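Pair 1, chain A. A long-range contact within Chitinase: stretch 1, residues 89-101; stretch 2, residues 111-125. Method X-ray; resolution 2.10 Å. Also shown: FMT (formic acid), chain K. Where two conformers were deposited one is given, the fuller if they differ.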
# COMPACT_ATOMS: atom_id res chain seq x y z
N ASN A 89 -4.14 -18.19 -61.54
CA ASN A 89 -3.20 -19.32 -61.57
C ASN A 89 -2.08 -19.20 -60.59
O ASN A 89 -1.51 -20.24 -60.20
CB ASN A 89 -2.63 -19.44 -62.98
CG ASN A 89 -3.55 -20.16 -63.90
OD1 ASN A 89 -4.73 -20.42 -63.61
ND2 ASN A 89 -3.00 -20.57 -65.02
N SER A 90 -1.69 -17.96 -60.25
CA SER A 90 -0.69 -17.77 -59.20
C SER A 90 -0.71 -16.34 -58.67
O SER A 90 -1.07 -15.41 -59.38
CB SER A 90 0.74 -18.12 -59.67
OG SER A 90 1.25 -17.11 -60.44
N GLY A 91 -0.23 -16.18 -57.44
CA GLY A 91 0.04 -14.86 -56.92
C GLY A 91 -1.07 -14.41 -55.99
O GLY A 91 -1.63 -15.24 -55.26
N THR A 92 -1.36 -13.11 -56.02
CA THR A 92 -2.15 -12.44 -54.98
C THR A 92 -3.08 -11.41 -55.61
O THR A 92 -2.82 -10.87 -56.66
CB THR A 92 -1.27 -11.71 -53.96
OG1 THR A 92 -0.41 -10.80 -54.68
CG2 THR A 92 -0.50 -12.68 -53.07
N ILE A 93 -4.23 -11.20 -54.96
CA ILE A 93 -5.21 -10.17 -55.37
C ILE A 93 -5.67 -9.54 -54.06
O ILE A 93 -6.09 -10.24 -53.12
CB ILE A 93 -6.42 -10.70 -56.14
CG1 ILE A 93 -6.05 -11.26 -57.52
CG2 ILE A 93 -7.39 -9.56 -56.39
CD1 ILE A 93 -7.15 -12.12 -58.14
N GLU A 94 -5.55 -8.23 -53.97
CA GLU A 94 -6.04 -7.54 -52.71
C GLU A 94 -7.55 -7.60 -52.59
O GLU A 94 -8.10 -8.00 -51.58
CB GLU A 94 -5.58 -6.07 -52.65
CG GLU A 94 -4.16 -5.85 -52.11
CD GLU A 94 -3.53 -4.48 -52.51
OE1 GLU A 94 -4.23 -3.54 -52.94
OE2 GLU A 94 -2.29 -4.36 -52.40
N ARG A 95 -8.23 -7.23 -53.63
CA ARG A 95 -9.68 -7.18 -53.57
C ARG A 95 -10.21 -7.68 -54.89
O ARG A 95 -9.97 -7.12 -55.95
CB ARG A 95 -10.17 -5.75 -53.18
CG ARG A 95 -9.74 -5.29 -51.76
CD ARG A 95 -9.80 -3.75 -51.50
NE ARG A 95 -9.15 -3.01 -52.58
CZ ARG A 95 -7.85 -2.68 -52.65
NH1 ARG A 95 -6.99 -2.96 -51.69
NH2 ARG A 95 -7.40 -2.08 -53.70
N LEU A 96 -10.95 -8.77 -54.80
CA LEU A 96 -11.54 -9.31 -56.01
C LEU A 96 -13.01 -9.12 -55.80
O LEU A 96 -13.54 -9.53 -54.76
CB LEU A 96 -11.20 -10.80 -56.13
CG LEU A 96 -11.82 -11.70 -57.19
CD1 LEU A 96 -11.89 -11.16 -58.57
CD2 LEU A 96 -11.01 -13.02 -57.23
N THR A 97 -13.69 -8.60 -56.82
CA THR A 97 -15.09 -8.27 -56.70
C THR A 97 -15.83 -8.84 -57.85
O THR A 97 -15.41 -8.64 -58.99
CB THR A 97 -15.27 -6.70 -56.63
OG1 THR A 97 -14.66 -6.20 -55.42
CG2 THR A 97 -16.77 -6.34 -56.67
N VAL A 98 -16.93 -9.56 -57.57
CA VAL A 98 -17.72 -10.13 -58.60
C VAL A 98 -19.04 -9.33 -58.58
O VAL A 98 -19.80 -9.36 -57.61
CB VAL A 98 -17.94 -11.63 -58.36
CG1 VAL A 98 -18.67 -12.20 -59.53
CG2 VAL A 98 -16.59 -12.35 -58.12
N ALA A 99 -19.31 -8.66 -59.68
CA ALA A 99 -20.44 -7.72 -59.78
C ALA A 99 -21.73 -8.43 -59.99
O ALA A 99 -21.77 -9.55 -60.52
CB ALA A 99 -20.20 -6.74 -60.95
N ALA A 100 -22.82 -7.69 -59.69
CA ALA A 100 -24.19 -8.17 -59.78
C ALA A 100 -24.54 -8.54 -61.19
O ALA A 100 -25.48 -9.37 -61.42
CB ALA A 100 -25.17 -7.06 -59.28
N SER A 101 -23.89 -7.91 -62.14
CA SER A 101 -24.10 -8.29 -63.54
C SER A 101 -23.53 -9.67 -63.97
O SER A 101 -23.91 -10.17 -65.05
CB SER A 101 -23.53 -7.23 -64.44
OG SER A 101 -24.44 -6.14 -64.52
N SER A 111 -4.00 -23.46 -56.27
CA SER A 111 -3.54 -23.71 -54.92
C SER A 111 -2.60 -22.70 -54.35
O SER A 111 -2.61 -22.47 -53.14
CB SER A 111 -2.80 -25.06 -54.79
OG SER A 111 -1.59 -25.05 -55.51
N GLY A 112 -1.70 -22.12 -55.11
CA GLY A 112 -0.90 -21.12 -54.26
C GLY A 112 -1.48 -19.67 -54.11
O GLY A 112 -0.83 -18.76 -53.52
N VAL A 113 -2.65 -19.43 -54.69
CA VAL A 113 -3.18 -18.09 -54.83
C VAL A 113 -3.73 -17.62 -53.51
O VAL A 113 -4.18 -18.43 -52.77
CB VAL A 113 -4.24 -18.02 -55.96
CG1 VAL A 113 -4.98 -16.71 -55.98
CG2 VAL A 113 -3.55 -18.26 -57.29
N LYS A 114 -3.56 -16.33 -53.19
CA LYS A 114 -4.20 -15.72 -52.02
C LYS A 114 -4.99 -14.43 -52.42
O LYS A 114 -4.38 -13.42 -52.92
CB LYS A 114 -3.16 -15.42 -50.94
CG LYS A 114 -2.44 -16.68 -50.45
CD LYS A 114 -1.49 -16.32 -49.30
CE LYS A 114 -0.20 -15.73 -49.82
NZ LYS A 114 0.19 -14.53 -49.02
N VAL A 115 -6.33 -14.49 -52.23
CA VAL A 115 -7.18 -13.33 -52.40
C VAL A 115 -7.42 -12.81 -50.97
O VAL A 115 -7.90 -13.55 -50.09
CB VAL A 115 -8.45 -13.70 -53.15
CG1 VAL A 115 -9.34 -12.47 -53.36
CG2 VAL A 115 -8.09 -14.32 -54.53
N THR A 116 -6.96 -11.58 -50.66
CA THR A 116 -7.17 -11.11 -49.26
C THR A 116 -8.69 -10.86 -48.95
O THR A 116 -9.21 -11.24 -47.89
CB THR A 116 -6.45 -9.77 -49.05
OG1 THR A 116 -5.09 -9.92 -49.37
CG2 THR A 116 -6.58 -9.27 -47.57
N THR A 117 -9.35 -10.17 -49.88
CA THR A 117 -10.80 -9.87 -49.81
C THR A 117 -11.53 -10.22 -51.08
O THR A 117 -11.19 -9.77 -52.18
CB THR A 117 -11.02 -8.37 -49.41
OG1 THR A 117 -10.36 -8.20 -48.17
CG2 THR A 117 -12.53 -8.05 -49.22
N LEU A 118 -12.54 -11.08 -50.93
CA LEU A 118 -13.38 -11.43 -52.05
C LEU A 118 -14.82 -10.92 -51.73
O LEU A 118 -15.42 -11.35 -50.74
CB LEU A 118 -13.38 -12.96 -52.30
CG LEU A 118 -14.35 -13.46 -53.32
CD1 LEU A 118 -14.06 -13.07 -54.76
CD2 LEU A 118 -14.57 -14.95 -53.22
N THR A 119 -15.37 -10.08 -52.61
CA THR A 119 -16.71 -9.50 -52.44
C THR A 119 -17.64 -10.04 -53.52
O THR A 119 -17.40 -9.90 -54.70
CB THR A 119 -16.64 -7.97 -52.42
OG1 THR A 119 -15.72 -7.58 -51.41
CG2 THR A 119 -18.00 -7.31 -52.16
N LEU A 120 -18.72 -10.67 -53.08
CA LEU A 120 -19.66 -11.30 -53.96
C LEU A 120 -21.04 -10.60 -54.00
O LEU A 120 -21.71 -10.50 -52.96
CB LEU A 120 -19.85 -12.74 -53.51
CG LEU A 120 -18.55 -13.58 -53.37
CD1 LEU A 120 -18.90 -14.96 -52.86
CD2 LEU A 120 -17.91 -13.63 -54.72
N ASN A 121 -21.44 -10.22 -55.23
CA ASN A 121 -22.68 -9.49 -55.50
C ASN A 121 -23.53 -10.23 -56.46
O ASN A 121 -24.59 -9.70 -56.85
CB ASN A 121 -22.32 -8.09 -56.03
CG ASN A 121 -21.70 -7.21 -54.98
OD1 ASN A 121 -20.62 -6.57 -55.17
ND2 ASN A 121 -22.42 -7.03 -53.92
N ILE A 122 -23.17 -11.47 -56.75
CA ILE A 122 -23.93 -12.40 -57.57
C ILE A 122 -23.56 -13.84 -57.10
O ILE A 122 -22.51 -14.05 -56.53
CB ILE A 122 -23.57 -12.22 -59.10
CG1 ILE A 122 -24.49 -12.95 -60.10
CG2 ILE A 122 -22.17 -12.78 -59.35
CD1 ILE A 122 -25.98 -12.62 -60.07
N LYS A 123 -24.46 -14.80 -57.24
CA LYS A 123 -24.17 -16.19 -56.85
C LYS A 123 -23.00 -16.69 -57.71
O LYS A 123 -23.08 -16.65 -58.96
CB LYS A 123 -25.40 -17.09 -57.02
CG LYS A 123 -25.12 -18.53 -56.57
CD LYS A 123 -26.34 -19.38 -56.72
CE LYS A 123 -26.12 -20.76 -56.18
NZ LYS A 123 -27.40 -21.51 -56.06
N THR A 124 -21.93 -17.05 -57.00
CA THR A 124 -20.64 -17.32 -57.61
C THR A 124 -20.14 -18.67 -57.19
O THR A 124 -20.27 -19.06 -56.01
CB THR A 124 -19.54 -16.30 -57.18
OG1 THR A 124 -19.38 -16.33 -55.75
CG2 THR A 124 -19.89 -14.92 -57.61
N GLN A 125 -19.55 -19.38 -58.13
CA GLN A 125 -18.87 -20.64 -57.80
C GLN A 125 -17.38 -20.39 -57.71
O GLN A 125 -16.77 -20.03 -58.70
CB GLN A 125 -19.15 -21.67 -58.87
CG GLN A 125 -20.59 -22.14 -58.87
CD GLN A 125 -20.87 -23.23 -59.91
OE1 GLN A 125 -20.91 -22.97 -61.13
NE2 GLN A 125 -21.01 -24.46 -59.44
C FMT K . 0.94 -20.02 -64.77
O1 FMT K . 0.05 -19.91 -65.62
O2 FMT K . 1.09 -19.14 -63.74
O HOH W 1 -0.59 -21.23 -57.72
O HOH W 2 0.93 -18.06 -55.83
O HOH W 3 0.32 -15.99 -53.39
O HOH W 4 -13.48 -7.25 -52.91

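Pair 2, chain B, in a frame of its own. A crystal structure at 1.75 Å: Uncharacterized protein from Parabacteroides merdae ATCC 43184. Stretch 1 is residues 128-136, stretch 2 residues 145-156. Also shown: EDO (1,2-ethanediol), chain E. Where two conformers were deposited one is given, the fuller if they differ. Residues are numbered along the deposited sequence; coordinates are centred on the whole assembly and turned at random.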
# COMPACT_ATOMS: atom_id res chain seq x y z
N VAL B 128 -0.71 9.65 -10.95
CA VAL B 128 -0.07 10.62 -10.07
C VAL B 128 1.29 11.03 -10.60
O VAL B 128 1.85 10.32 -11.43
CB VAL B 128 0.07 10.03 -8.62
CG1 VAL B 128 -1.29 9.84 -7.95
CG2 VAL B 128 0.89 8.73 -8.60
N GLY B 129 1.83 12.15 -10.11
CA GLY B 129 3.16 12.59 -10.50
C GLY B 129 4.23 11.70 -9.89
O GLY B 129 5.18 11.32 -10.56
N LYS B 130 4.04 11.31 -8.63
CA LYS B 130 4.98 10.44 -7.93
C LYS B 130 4.22 9.40 -7.12
O LYS B 130 3.30 9.74 -6.38
CB LYS B 130 5.88 11.29 -7.02
CG LYS B 130 6.96 10.52 -6.27
CD LYS B 130 7.61 11.42 -5.24
CE LYS B 130 8.81 10.79 -4.60
NZ LYS B 130 9.49 11.75 -3.68
N LEU B 131 4.59 8.12 -7.29
CA LEU B 131 3.95 7.01 -6.56
C LEU B 131 5.02 6.36 -5.71
O LEU B 131 6.01 5.86 -6.23
CB LEU B 131 3.28 6.01 -7.53
CG LEU B 131 2.42 4.88 -6.91
CD1 LEU B 131 1.24 5.44 -6.07
CD2 LEU B 131 1.87 3.97 -8.01
N ASP B 132 4.85 6.44 -4.39
CA ASP B 132 5.85 5.98 -3.44
C ASP B 132 5.26 4.88 -2.56
O ASP B 132 4.51 5.14 -1.62
CB ASP B 132 6.33 7.20 -2.64
CG ASP B 132 7.33 6.93 -1.54
OD1 ASP B 132 7.83 5.79 -1.45
OD2 ASP B 132 7.63 7.87 -0.78
N LEU B 133 5.65 3.63 -2.86
CA LEU B 133 5.12 2.44 -2.21
C LEU B 133 6.16 1.77 -1.34
O LEU B 133 7.29 1.52 -1.78
CB LEU B 133 4.62 1.46 -3.27
CG LEU B 133 3.69 2.05 -4.37
CD1 LEU B 133 3.32 1.00 -5.39
CD2 LEU B 133 2.42 2.66 -3.76
N ASN B 134 5.77 1.50 -0.10
CA ASN B 134 6.66 0.89 0.89
C ASN B 134 5.96 -0.23 1.60
O ASN B 134 4.83 -0.06 2.09
CB ASN B 134 7.11 1.95 1.91
CG ASN B 134 7.75 3.15 1.25
OD1 ASN B 134 8.95 3.14 1.00
ND2 ASN B 134 6.94 4.16 0.88
N VAL B 135 6.61 -1.41 1.64
CA VAL B 135 6.05 -2.57 2.31
C VAL B 135 7.05 -3.09 3.34
O VAL B 135 8.27 -3.10 3.08
CB VAL B 135 5.64 -3.66 1.26
CG1 VAL B 135 5.65 -5.07 1.88
CG2 VAL B 135 4.27 -3.34 0.64
N SER B 136 6.54 -3.57 4.48
CA SER B 136 7.37 -4.25 5.48
C SER B 136 6.49 -5.21 6.27
O SER B 136 5.27 -5.21 6.09
CB SER B 136 8.08 -3.25 6.39
OG SER B 136 7.20 -2.66 7.32
N GLU B 145 -3.39 -0.87 -11.99
CA GLU B 145 -2.93 -0.05 -13.12
C GLU B 145 -2.42 1.28 -12.60
O GLU B 145 -3.12 1.93 -11.82
CB GLU B 145 -4.09 0.17 -14.12
CG GLU B 145 -3.64 0.79 -15.43
CD GLU B 145 -4.73 1.21 -16.39
OE1 GLU B 145 -5.93 1.06 -16.06
OE2 GLU B 145 -4.38 1.70 -17.49
N LEU B 146 -1.22 1.69 -13.05
CA LEU B 146 -0.62 2.96 -12.65
C LEU B 146 -0.03 3.74 -13.84
O LEU B 146 0.43 3.17 -14.84
CB LEU B 146 0.46 2.74 -11.58
CG LEU B 146 1.72 1.92 -11.95
CD1 LEU B 146 2.88 2.85 -12.39
CD2 LEU B 146 2.19 1.10 -10.74
N LYS B 147 -0.02 5.07 -13.70
CA LYS B 147 0.56 6.01 -14.66
C LYS B 147 1.23 7.06 -13.82
O LYS B 147 0.56 7.75 -13.07
CB LYS B 147 -0.50 6.58 -15.63
CG LYS B 147 -0.01 7.73 -16.55
CD LYS B 147 1.01 7.28 -17.58
CE LYS B 147 1.58 8.44 -18.36
NZ LYS B 147 2.68 8.00 -19.25
N THR B 148 2.57 7.10 -13.85
CA THR B 148 3.29 8.06 -13.02
C THR B 148 4.56 8.55 -13.71
O THR B 148 4.99 7.98 -14.71
CB THR B 148 3.61 7.42 -11.62
OG1 THR B 148 4.06 8.42 -10.70
CG2 THR B 148 4.65 6.31 -11.69
N ASP B 149 5.15 9.63 -13.16
CA ASP B 149 6.42 10.12 -13.65
C ASP B 149 7.50 9.37 -12.88
O ASP B 149 8.24 8.59 -13.48
CB ASP B 149 6.53 11.65 -13.51
CG ASP B 149 5.63 12.40 -14.47
OD1 ASP B 149 5.49 11.95 -15.64
OD2 ASP B 149 5.05 13.43 -14.06
N LYS B 150 7.51 9.49 -11.55
CA LYS B 150 8.45 8.79 -10.69
C LYS B 150 7.75 7.69 -9.90
O LYS B 150 6.75 7.96 -9.23
CB LYS B 150 9.13 9.78 -9.72
CG LYS B 150 10.21 9.13 -8.83
CD LYS B 150 11.39 8.51 -9.63
CE LYS B 150 12.23 7.59 -8.79
NZ LYS B 150 12.92 8.34 -7.70
N LEU B 151 8.29 6.47 -9.96
CA LEU B 151 7.81 5.32 -9.18
C LEU B 151 8.90 4.90 -8.21
O LEU B 151 10.06 4.72 -8.61
CB LEU B 151 7.43 4.16 -10.12
CG LEU B 151 7.05 2.83 -9.48
CD1 LEU B 151 5.77 2.96 -8.61
CD2 LEU B 151 6.84 1.78 -10.57
N GLU B 152 8.54 4.76 -6.93
CA GLU B 152 9.43 4.29 -5.87
C GLU B 152 8.75 3.12 -5.22
O GLU B 152 7.59 3.22 -4.79
CB GLU B 152 9.80 5.38 -4.88
CG GLU B 152 10.70 6.43 -5.52
CD GLU B 152 10.88 7.71 -4.73
OE1 GLU B 152 10.44 7.76 -3.56
OE2 GLU B 152 11.43 8.68 -5.30
N CYS B 153 9.46 1.97 -5.22
CA CYS B 153 9.00 0.73 -4.63
C CYS B 153 10.04 0.21 -3.72
O CYS B 153 11.18 -0.03 -4.13
CB CYS B 153 8.63 -0.29 -5.69
SG CYS B 153 7.04 -0.00 -6.47
N SER B 154 9.65 -0.00 -2.48
CA SER B 154 10.59 -0.57 -1.53
C SER B 154 9.95 -1.60 -0.62
O SER B 154 8.81 -1.42 -0.16
CB SER B 154 11.20 0.53 -0.68
OG SER B 154 11.63 1.62 -1.48
N ILE B 155 10.69 -2.71 -0.41
CA ILE B 155 10.29 -3.76 0.53
C ILE B 155 11.40 -3.92 1.56
O ILE B 155 12.56 -4.00 1.17
CB ILE B 155 9.97 -5.11 -0.16
CG1 ILE B 155 8.84 -4.94 -1.22
CG2 ILE B 155 9.58 -6.19 0.92
CD1 ILE B 155 8.54 -6.19 -1.99
N ASN B 156 11.05 -4.00 2.87
CA ASN B 156 12.01 -4.22 3.95
C ASN B 156 11.56 -5.37 4.83
O ASN B 156 10.39 -5.41 5.23
CB ASN B 156 12.21 -2.96 4.80
CG ASN B 156 13.19 -2.04 4.20
OD1 ASN B 156 14.40 -2.19 4.37
ND2 ASN B 156 12.70 -1.07 3.44
C1 EDO E . 0.79 11.20 -14.93
O1 EDO E . 0.53 11.57 -16.28
C2 EDO E . 2.27 11.44 -14.61
O2 EDO E . 3.08 10.74 -15.55
O HOH W 5 10.53 5.91 -1.56
O HOH W 6 10.65 9.34 -1.37
O HOH W 7 9.64 3.32 -2.00
O HOH W 8 10.06 -0.59 2.95

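Parallel strands that follow one another up a sheet present a recurring problem: the backbone fixes the spacing, and the side chains must fill whatever room it leaves. Pairs 1 and 2 show how differently this can be done on one frame. Fourteen central residues superpose with an RMSD of 0.6 Å, and in both pairs the principal strands run parallel, 4.8 Å apart at closest approach and inclined by 12° and 10°.

The hydrogen-bond ladder is the common element. In pair 1, Leu A96 N donates to Thr A117 O (2.8 Å) and Leu A96 O accepts from Thr A119 N (2.9 Å); at the matching positions of pair 2, Leu B131 N reaches Lys B150 O (2.9 Å) and Leu B131 O receives Glu B152 N (2.8 Å). One residue thus bonds to the two neighbours of its partner, as parallel pairing requires. The corner before the strand is also shared. Glu A94 O accepts from Thr A117 N (3.0 Å), and Gly B129 O, its counterpart, accepts from Lys B150 N (3.1 Å) and additionally from Asp B149 N (3.1 Å).

The buried face is the more alike of the two. Leu A96 and Leu B131 coincide, their side-chain centres 0.1 Å apart, and both use the t, p rotamer. Each meets another leucine, with Leu A96 CG 3.6 Å from Leu A118 CD1 and Leu B131 CD2 4.1 Å from Leu B151 CD1. One rung on, the sizes are exchanged: small Val A98 faces large Leu A120 (CG2 to CD2, 3.9 Å), whereas large Leu B133 faces small Cys B153 (CD1 to SG, 4.0 Å). At the position of Val A115, whose CG1 packs 3.7 Å from Leu A96 CB, pair 2 has Thr B148. Its OG1 lies 3.0 Å from Val B128 O and 3.1 Å from Lys B150 O, so a hydroxyl sits among backbone carbonyls where pair 1 has a methyl group.

The other face differs in chemistry. Thr A97 and Thr A119 are joined through water 4, which lies 3.0 Å from Thr A97 OG1 and 2.7 Å from Thr A119 OG1. Their equivalents, Asp B132 and Glu B152, are like-charged, with OD1 and OE1 3.9 Å apart; water 5 lies between them, 2.7 Å from Asp B132 OD1 and from Glu B152 OE1. Lys B150 NZ forms a salt bridge with Glu B152 OE2 (2.8 Å), and Lys B130 NZ a long one with the same atom (4.0 Å). The backbone sets the register, while water and charge settle the exposed chemistry.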